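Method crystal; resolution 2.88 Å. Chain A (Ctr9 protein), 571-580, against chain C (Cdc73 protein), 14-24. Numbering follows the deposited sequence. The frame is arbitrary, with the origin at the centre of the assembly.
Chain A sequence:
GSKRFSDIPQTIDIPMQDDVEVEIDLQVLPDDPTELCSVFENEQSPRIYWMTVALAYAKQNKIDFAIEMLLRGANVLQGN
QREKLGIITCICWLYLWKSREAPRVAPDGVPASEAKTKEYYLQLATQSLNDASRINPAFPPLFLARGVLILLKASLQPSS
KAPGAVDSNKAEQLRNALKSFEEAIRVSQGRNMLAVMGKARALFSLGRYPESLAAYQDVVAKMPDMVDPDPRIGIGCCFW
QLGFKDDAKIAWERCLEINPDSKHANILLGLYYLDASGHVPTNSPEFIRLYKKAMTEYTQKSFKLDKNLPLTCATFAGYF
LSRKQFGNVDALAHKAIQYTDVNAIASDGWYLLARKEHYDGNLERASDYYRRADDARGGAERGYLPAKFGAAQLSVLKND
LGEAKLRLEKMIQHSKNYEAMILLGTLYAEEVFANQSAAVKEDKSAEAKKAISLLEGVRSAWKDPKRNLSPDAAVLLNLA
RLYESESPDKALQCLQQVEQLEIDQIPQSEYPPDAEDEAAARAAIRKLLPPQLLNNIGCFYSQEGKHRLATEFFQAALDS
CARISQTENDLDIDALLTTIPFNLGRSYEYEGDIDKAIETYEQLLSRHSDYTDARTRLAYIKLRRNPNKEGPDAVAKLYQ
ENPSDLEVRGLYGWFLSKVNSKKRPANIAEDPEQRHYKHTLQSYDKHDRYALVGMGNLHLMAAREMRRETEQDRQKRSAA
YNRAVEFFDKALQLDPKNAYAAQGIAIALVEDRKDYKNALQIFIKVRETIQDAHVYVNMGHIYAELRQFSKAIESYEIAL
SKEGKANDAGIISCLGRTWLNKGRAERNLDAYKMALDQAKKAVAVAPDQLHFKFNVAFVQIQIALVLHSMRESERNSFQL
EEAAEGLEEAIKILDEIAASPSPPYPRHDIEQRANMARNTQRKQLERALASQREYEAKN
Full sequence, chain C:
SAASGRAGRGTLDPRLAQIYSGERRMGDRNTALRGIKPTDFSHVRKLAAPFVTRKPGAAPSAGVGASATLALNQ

Chain A 571-580: LDIDALLTTI
Chain C 14-24: PRLAQIYSGER

The most unusual feature of this contact is the double duty of Asp A572, which caps a helix of Ctr9 and at the same time grips an arginine of Cdc73. Its OD1 accepts from Ala A575 N at 3.1 Å, the N-cap bond, and also receives Arg C15 NH2 at 2.7 Å, a salt bridge as well as a hydrogen bond. The second carboxylate oxygen completes a two-pronged pairing, with Arg C15 NH1 to Asp A572 OD2 a weak hydrogen bond at 3.1 Å. For this the Asp A572 side chain adopts t (chi2 -14°), with backbone phi/psi of -72/76°, and its CA-to-CB bond points toward chain C.

Behind the cap, residues 573-580 of chain A form a helix that continues later in the chain. Chain C is helical from Pro C14, turns near Gly C22 (-71/-18°), and is extended at Glu C23 and Arg C24 (-84/141° and -128/121°). The helix axes approach to 9.5 Å, with 73° between their N-to-C directions and a signed crossing angle of -73°. The register is fixed where Ala A575 CA lies 5.1 Å from Ile C19 CA; four residues further along each chain, Thr A579 CA and Glu C23 CA are 7.5 Å apart.

Arg C15 leaves its backbone sideways, but its chi1-chi3 sequence of t, p, t (chi4 164°) brings the guanidinium to chain A. Asp A572 OD1 and Asp A574 CB both lie at its edge, near the plane. Asp A574, also t at chi1, adds a second salt bridge, in which Arg C15 NH2 donates weakly to Asp A574 OD2 at 3.4 Å. Arg C15 thus engages two carboxylates, with the shorter bond to Asp A572.

At the close approach of the backbones, the small side chain of Ala A575 meets Ile C19, whose rotamer is m, t; Ala A575 CB lies 3.9 Å from Ile C19 CG1. The isoleucine also packs on Thr A578: Ile C19 CG2 lies 3.2 Å from Thr A578 OG1, and Ile C19 CD1 3.7 Å from the same atom. That hydroxyl is engaged within its own helix: with chi1 at p, Thr A578 OG1 donates to Ala A575 O at 2.7 Å, so its polar group is satisfied beside an apolar neighbour.

Thr A579, with chi1 at m, points toward chain C and donates from OG1 to Glu C23 OE2 at 2.7 Å. The glutamate reaches it through an m, t side chain with chi3 -11°, and the same OE2 is also hydrogen-bonded elsewhere in the structure. Polar bonds therefore flank the apolar Ala A575-Ile C19 contact, and the two stretches together bury 329 Å².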

ATOM      1  N   LEU A 571     -24.445  12.157  15.461  1.00139.94           N
ATOM      2  CA  LEU A 571     -23.741  12.600  14.268  1.00130.53           C
ATOM      3  C   LEU A 571     -24.437  13.865  13.839  1.00127.78           C
ATOM      4  O   LEU A 571     -25.545  14.137  14.294  1.00132.74           O
ATOM      5  CB  LEU A 571     -23.834  11.546  13.170  1.00126.09           C
ATOM      6  CG  LEU A 571     -22.614  10.638  12.993  1.00124.01           C
ATOM      7  CD1 LEU A 571     -22.019  10.170  14.319  1.00119.89           C
ATOM      8  CD2 LEU A 571     -23.008   9.457  12.113  1.00118.63           C
ATOM      9  N   ASP A 572     -23.803  14.655  12.984  1.00123.18           N
ATOM     10  CA  ASP A 572     -24.450  15.870  12.507  1.00123.08           C
ATOM     11  C   ASP A 572     -25.567  15.476  11.548  1.00118.85           C
ATOM     12  O   ASP A 572     -25.439  15.600  10.331  1.00127.05           O
ATOM     13  CB  ASP A 572     -23.456  16.830  11.847  1.00118.79           C
ATOM     14  CG  ASP A 572     -24.049  18.219  11.634  1.00111.73           C
ATOM     15  OD1 ASP A 572     -25.298  18.374  11.738  1.00 93.20           O
ATOM     16  OD2 ASP A 572     -23.258  19.152  11.364  1.00103.14           O
ATOM     17  N   ILE A 573     -26.668  15.005  12.123  1.00116.21           N
ATOM     18  CA  ILE A 573     -27.787  14.453  11.343  1.00116.27           C
ATOM     19  C   ILE A 573     -28.464  15.535  10.483  1.00108.32           C
ATOM     20  O   ILE A 573     -28.913  15.254   9.361  1.00 94.12           O
ATOM     21  CB  ILE A 573     -28.841  13.753  12.241  1.00113.41           C
ATOM     22  CG1 ILE A 573     -28.186  12.778  13.238  1.00119.99           C
ATOM     23  CG2 ILE A 573     -29.865  13.002  11.401  1.00102.42           C
ATOM     24  CD1 ILE A 573     -27.219  11.781  12.634  1.00117.58           C
ATOM     25  N   ASP A 574     -28.517  16.766  10.997  1.00 99.12           N
ATOM     26  CA  ASP A 574     -29.083  17.874  10.239  1.00 93.98           C
ATOM     27  C   ASP A 574     -28.237  18.169   9.000  1.00 96.15           C
ATOM     28  O   ASP A 574     -28.789  18.371   7.922  1.00107.20           O
ATOM     29  CB  ASP A 574     -29.277  19.125  11.105  1.00101.29           C
ATOM     30  CG  ASP A 574     -29.759  20.362  10.293  1.00111.84           C
ATOM     31  OD1 ASP A 574     -30.206  20.190   9.138  1.00129.14           O
ATOM     32  OD2 ASP A 574     -29.707  21.515  10.797  1.00101.48           O
ATOM     33  N   ALA A 575     -26.912  18.172   9.136  1.00 92.25           N
ATOM     34  CA  ALA A 575     -26.026  18.295   7.956  1.00 98.83           C
ATOM     35  C   ALA A 575     -26.244  17.185   6.907  1.00104.77           C
ATOM     36  O   ALA A 575     -26.394  17.453   5.713  1.00114.70           O
ATOM     37  CB  ALA A 575     -24.571  18.315   8.372  1.00 95.88           C
ATOM     38  N   LEU A 576     -26.262  15.941   7.359  1.00 97.01           N
ATOM     39  CA  LEU A 576     -26.529  14.811   6.474  1.00 90.84           C
ATOM     40  C   LEU A 576     -27.947  14.856   5.893  1.00 97.68           C
ATOM     41  O   LEU A 576     -28.203  14.356   4.788  1.00 97.59           O
ATOM     42  CB  LEU A 576     -26.323  13.497   7.227  1.00 90.25           C
ATOM     43  CG  LEU A 576     -24.892  12.961   7.287  1.00 94.34           C
ATOM     44  CD1 LEU A 576     -23.885  13.952   7.869  1.00 94.60           C
ATOM     45  CD2 LEU A 576     -24.898  11.672   8.089  1.00 99.82           C
ATOM     46  N   LEU A 577     -28.873  15.439   6.648  1.00 95.49           N
ATOM     47  CA  LEU A 577     -30.255  15.603   6.180  1.00 97.47           C
ATOM     48  C   LEU A 577     -30.437  16.837   5.289  1.00 99.25           C
ATOM     49  O   LEU A 577     -31.554  17.109   4.849  1.00 90.44           O
ATOM     50  CB  LEU A 577     -31.219  15.677   7.368  1.00103.71           C
ATOM     51  CG  LEU A 577     -31.981  14.430   7.838  1.00105.73           C
ATOM     52  CD1 LEU A 577     -33.144  14.135   6.897  1.00110.27           C
ATOM     53  CD2 LEU A 577     -31.087  13.211   7.978  1.00107.77           C
ATOM     54  N   THR A 578     -29.360  17.598   5.078  1.00104.50           N
ATOM     55  CA  THR A 578     -29.327  18.655   4.058  1.00108.24           C
ATOM     56  C   THR A 578     -28.587  18.151   2.819  1.00 96.57           C
ATOM     57  O   THR A 578     -29.086  18.271   1.704  1.00102.80           O
ATOM     58  CB  THR A 578     -28.706  19.990   4.561  1.00112.99           C
ATOM     59  OG1 THR A 578     -27.316  19.818   4.864  1.00122.35           O
ATOM     60  CG2 THR A 578     -29.453  20.517   5.791  1.00109.80           C
ATOM     61  N   THR A 579     -27.405  17.579   3.020  1.00 81.85           N
ATOM     62  CA  THR A 579     -26.627  17.036   1.916  1.00 81.85           C
ATOM     63  C   THR A 579     -27.402  15.933   1.183  1.00 81.79           C
ATOM     64  O   THR A 579     -27.752  16.094   0.010  1.00 79.15           O
ATOM     65  CB  THR A 579     -25.260  16.506   2.397  1.00 79.39           C
ATOM     66  OG1 THR A 579     -24.421  17.613   2.719  1.00 90.67           O
ATOM     67  CG2 THR A 579     -24.571  15.727   1.337  1.00 74.07           C
ATOM     68  N   ILE A 580     -27.691  14.833   1.873  1.00 77.55           N
ATOM     69  CA  ILE A 580     -28.210  13.625   1.218  1.00 71.19           C
ATOM     70  C   ILE A 580     -29.494  13.857   0.416  1.00 74.24           C
ATOM     71  O   ILE A 580     -29.608  13.337  -0.693  1.00 85.24           O
ATOM     72  CB  ILE A 580     -28.418  12.461   2.195  1.00 68.72           C
ATOM     73  CG1 ILE A 580     -27.098  12.083   2.836  1.00 69.22           C
ATOM     74  CG2 ILE A 580     -28.975  11.242   1.468  1.00 67.10           C
ATOM     75  CD1 ILE A 580     -27.243  11.056   3.933  1.00 74.50           C
TER
ATOM     76  N   PRO C  14     -22.413  30.535   9.314  1.00122.97           N
ATOM     77  CA  PRO C  14     -21.556  29.550  10.015  1.00123.04           C
ATOM     78  C   PRO C  14     -22.034  28.100   9.945  1.00117.95           C
ATOM     79  O   PRO C  14     -21.223  27.172   9.801  1.00115.05           O
ATOM     80  CB  PRO C  14     -21.628  30.006  11.474  1.00120.49           C
ATOM     81  CG  PRO C  14     -21.926  31.459  11.402  1.00121.20           C
ATOM     82  CD  PRO C  14     -22.790  31.657  10.194  1.00119.63           C
ATOM     83  N   ARG C  15     -23.344  27.926  10.099  1.00112.18           N
ATOM     84  CA  ARG C  15     -23.978  26.615  10.022  1.00120.70           C
ATOM     85  C   ARG C  15     -23.807  25.984   8.630  1.00130.40           C
ATOM     86  O   ARG C  15     -23.450  24.810   8.516  1.00138.01           O
ATOM     87  CB  ARG C  15     -25.461  26.737  10.389  1.00112.02           C
ATOM     88  CG  ARG C  15     -26.240  25.439  10.339  1.00116.24           C
ATOM     89  CD  ARG C  15     -25.624  24.380  11.240  1.00117.47           C
ATOM     90  NE  ARG C  15     -26.293  23.089  11.101  1.00113.42           N
ATOM     91  CZ  ARG C  15     -25.787  21.933  11.520  1.00101.80           C
ATOM     92  NH1 ARG C  15     -24.604  21.893  12.118  1.00110.31           N
ATOM     93  NH2 ARG C  15     -26.462  20.814  11.329  1.00 91.85           N
ATOM     94  N   LEU C  16     -24.059  26.772   7.584  1.00128.80           N
ATOM     95  CA  LEU C  16     -23.836  26.337   6.192  1.00112.46           C
ATOM     96  C   LEU C  16     -22.388  25.942   5.961  1.00106.35           C
ATOM     97  O   LEU C  16     -22.122  24.925   5.327  1.00105.84           O
ATOM     98  CB  LEU C  16     -24.214  27.436   5.188  1.00114.81           C
ATOM     99  CG  LEU C  16     -25.681  27.499   4.756  1.00117.63           C
ATOM    100  CD1 LEU C  16     -26.547  27.848   5.953  1.00122.07           C
ATOM    101  CD2 LEU C  16     -25.909  28.496   3.621  1.00115.89           C
ATOM    102  N   ALA C  17     -21.464  26.758   6.474  1.00102.63           N
ATOM    103  CA  ALA C  17     -20.031  26.567   6.258  1.00111.04           C
ATOM    104  C   ALA C  17     -19.563  25.231   6.795  1.00112.59           C
ATOM    105  O   ALA C  17     -18.682  24.592   6.200  1.00110.71           O
ATOM    106  CB  ALA C  17     -19.237  27.692   6.911  1.00120.29           C
ATOM    107  N   GLN C  18     -20.143  24.819   7.924  1.00113.15           N
ATOM    108  CA  GLN C  18     -19.773  23.543   8.541  1.00112.10           C
ATOM    109  C   GLN C  18     -20.523  22.390   7.856  1.00 97.53           C
ATOM    110  O   GLN C  18     -19.980  21.300   7.687  1.00 93.96           O
ATOM    111  CB  GLN C  18     -19.942  23.567  10.080  1.00109.07           C
ATOM    112  CG  GLN C  18     -18.647  23.219  10.827  1.00111.21           C
ATOM    113  CD  GLN C  18     -17.475  24.129  10.438  1.00126.53           C
ATOM    114  OE1 GLN C  18     -17.670  25.298  10.068  1.00131.98           O
ATOM    115  NE2 GLN C  18     -16.254  23.594  10.506  1.00129.55           N
ATOM    116  N   ILE C  19     -21.743  22.649   7.396  1.00 93.41           N
ATOM    117  CA  ILE C  19     -22.471  21.665   6.584  1.00 94.10           C
ATOM    118  C   ILE C  19     -21.682  21.332   5.306  1.00 95.56           C
ATOM    119  O   ILE C  19     -21.531  20.165   4.933  1.00100.85           O
ATOM    120  CB  ILE C  19     -23.900  22.149   6.238  1.00 95.06           C
ATOM    121  CG1 ILE C  19     -24.806  22.050   7.466  1.00104.26           C
ATOM    122  CG2 ILE C  19     -24.514  21.305   5.138  1.00 93.94           C
ATOM    123  CD1 ILE C  19     -26.253  22.448   7.234  1.00109.30           C
ATOM    124  N   TYR C  20     -21.172  22.366   4.647  1.00 89.80           N
ATOM    125  CA  TYR C  20     -20.357  22.200   3.451  1.00 83.01           C
ATOM    126  C   TYR C  20     -19.028  21.531   3.764  1.00 86.06           C
ATOM    127  O   TYR C  20     -18.433  20.882   2.903  1.00 89.63           O
ATOM    128  CB  TYR C  20     -20.081  23.557   2.799  1.00 88.14           C
ATOM    129  CG  TYR C  20     -21.288  24.292   2.228  1.00 88.52           C
ATOM    130  CD1 TYR C  20     -21.154  25.578   1.711  1.00 83.99           C
ATOM    131  CD2 TYR C  20     -22.556  23.715   2.210  1.00 90.39           C
ATOM    132  CE1 TYR C  20     -22.237  26.254   1.178  1.00 83.36           C
ATOM    133  CE2 TYR C  20     -23.641  24.391   1.685  1.00 90.52           C
ATOM    134  CZ  TYR C  20     -23.484  25.662   1.169  1.00 88.85           C
ATOM    135  OH  TYR C  20     -24.589  26.332   0.652  1.00 93.04           O
ATOM    136  N   SER C  21     -18.548  21.702   4.988  1.00 91.04           N
ATOM    137  CA  SER C  21     -17.274  21.123   5.399  1.00 96.76           C
ATOM    138  C   SER C  21     -17.266  19.615   5.174  1.00 90.32           C
ATOM    139  O   SER C  21     -16.277  19.053   4.694  1.00 77.54           O
ATOM    140  CB  SER C  21     -17.007  21.430   6.873  1.00 99.85           C
ATOM    141  OG  SER C  21     -17.908  20.714   7.695  1.00 96.98           O
ATOM    142  N   GLY C  22     -18.384  18.978   5.516  1.00 88.12           N
ATOM    143  CA  GLY C  22     -18.532  17.524   5.373  1.00 94.52           C
ATOM    144  C   GLY C  22     -18.636  17.027   3.935  1.00 94.80           C
ATOM    145  O   GLY C  22     -18.439  15.834   3.668  1.00 86.80           O
ATOM    146  N   GLU C  23     -18.961  17.947   3.021  1.00 91.47           N
ATOM    147  CA  GLU C  23     -19.130  17.651   1.595  1.00 78.70           C
ATOM    148  C   GLU C  23     -17.807  17.655   0.870  1.00 76.42           C
ATOM    149  O   GLU C  23     -16.953  18.489   1.159  1.00 91.05           O
ATOM    150  CB  GLU C  23     -20.069  18.676   0.943  1.00 76.85           C
ATOM    151  CG  GLU C  23     -21.492  18.658   1.504  1.00 82.28           C
ATOM    152  CD  GLU C  23     -22.427  19.661   0.838  1.00 85.12           C
ATOM    153  OE1 GLU C  23     -21.945  20.523   0.071  1.00 91.52           O
ATOM    154  OE2 GLU C  23     -23.651  19.593   1.076  1.00 79.20           O
ATOM    155  N   ARG C  24     -17.654  16.721  -0.072  1.00 73.55           N
ATOM    156  CA  ARG C  24     -16.502  16.664  -0.988  1.00 75.76           C
ATOM    157  C   ARG C  24     -16.996  16.586  -2.445  1.00 74.45           C
ATOM    158  O   ARG C  24     -17.722  15.681  -2.835  1.00 72.17           O
ATOM    159  CB  ARG C  24     -15.569  15.485  -0.638  1.00 75.92           C
ATOM    160  CG  ARG C  24     -15.060  15.564   0.804  1.00 87.88           C
ATOM    161  CD  ARG C  24     -13.846  14.693   1.116  1.00 88.10           C
ATOM    162  NE  ARG C  24     -14.102  13.274   0.899  1.00 82.86           N
ATOM    163  CZ  ARG C  24     -13.808  12.614  -0.222  1.00 82.07           C
ATOM    164  NH1 ARG C  24     -13.235  13.230  -1.246  1.00 75.75           N
ATOM    165  NH2 ARG C  24     -14.094  11.320  -0.324  1.00 81.74           N
TER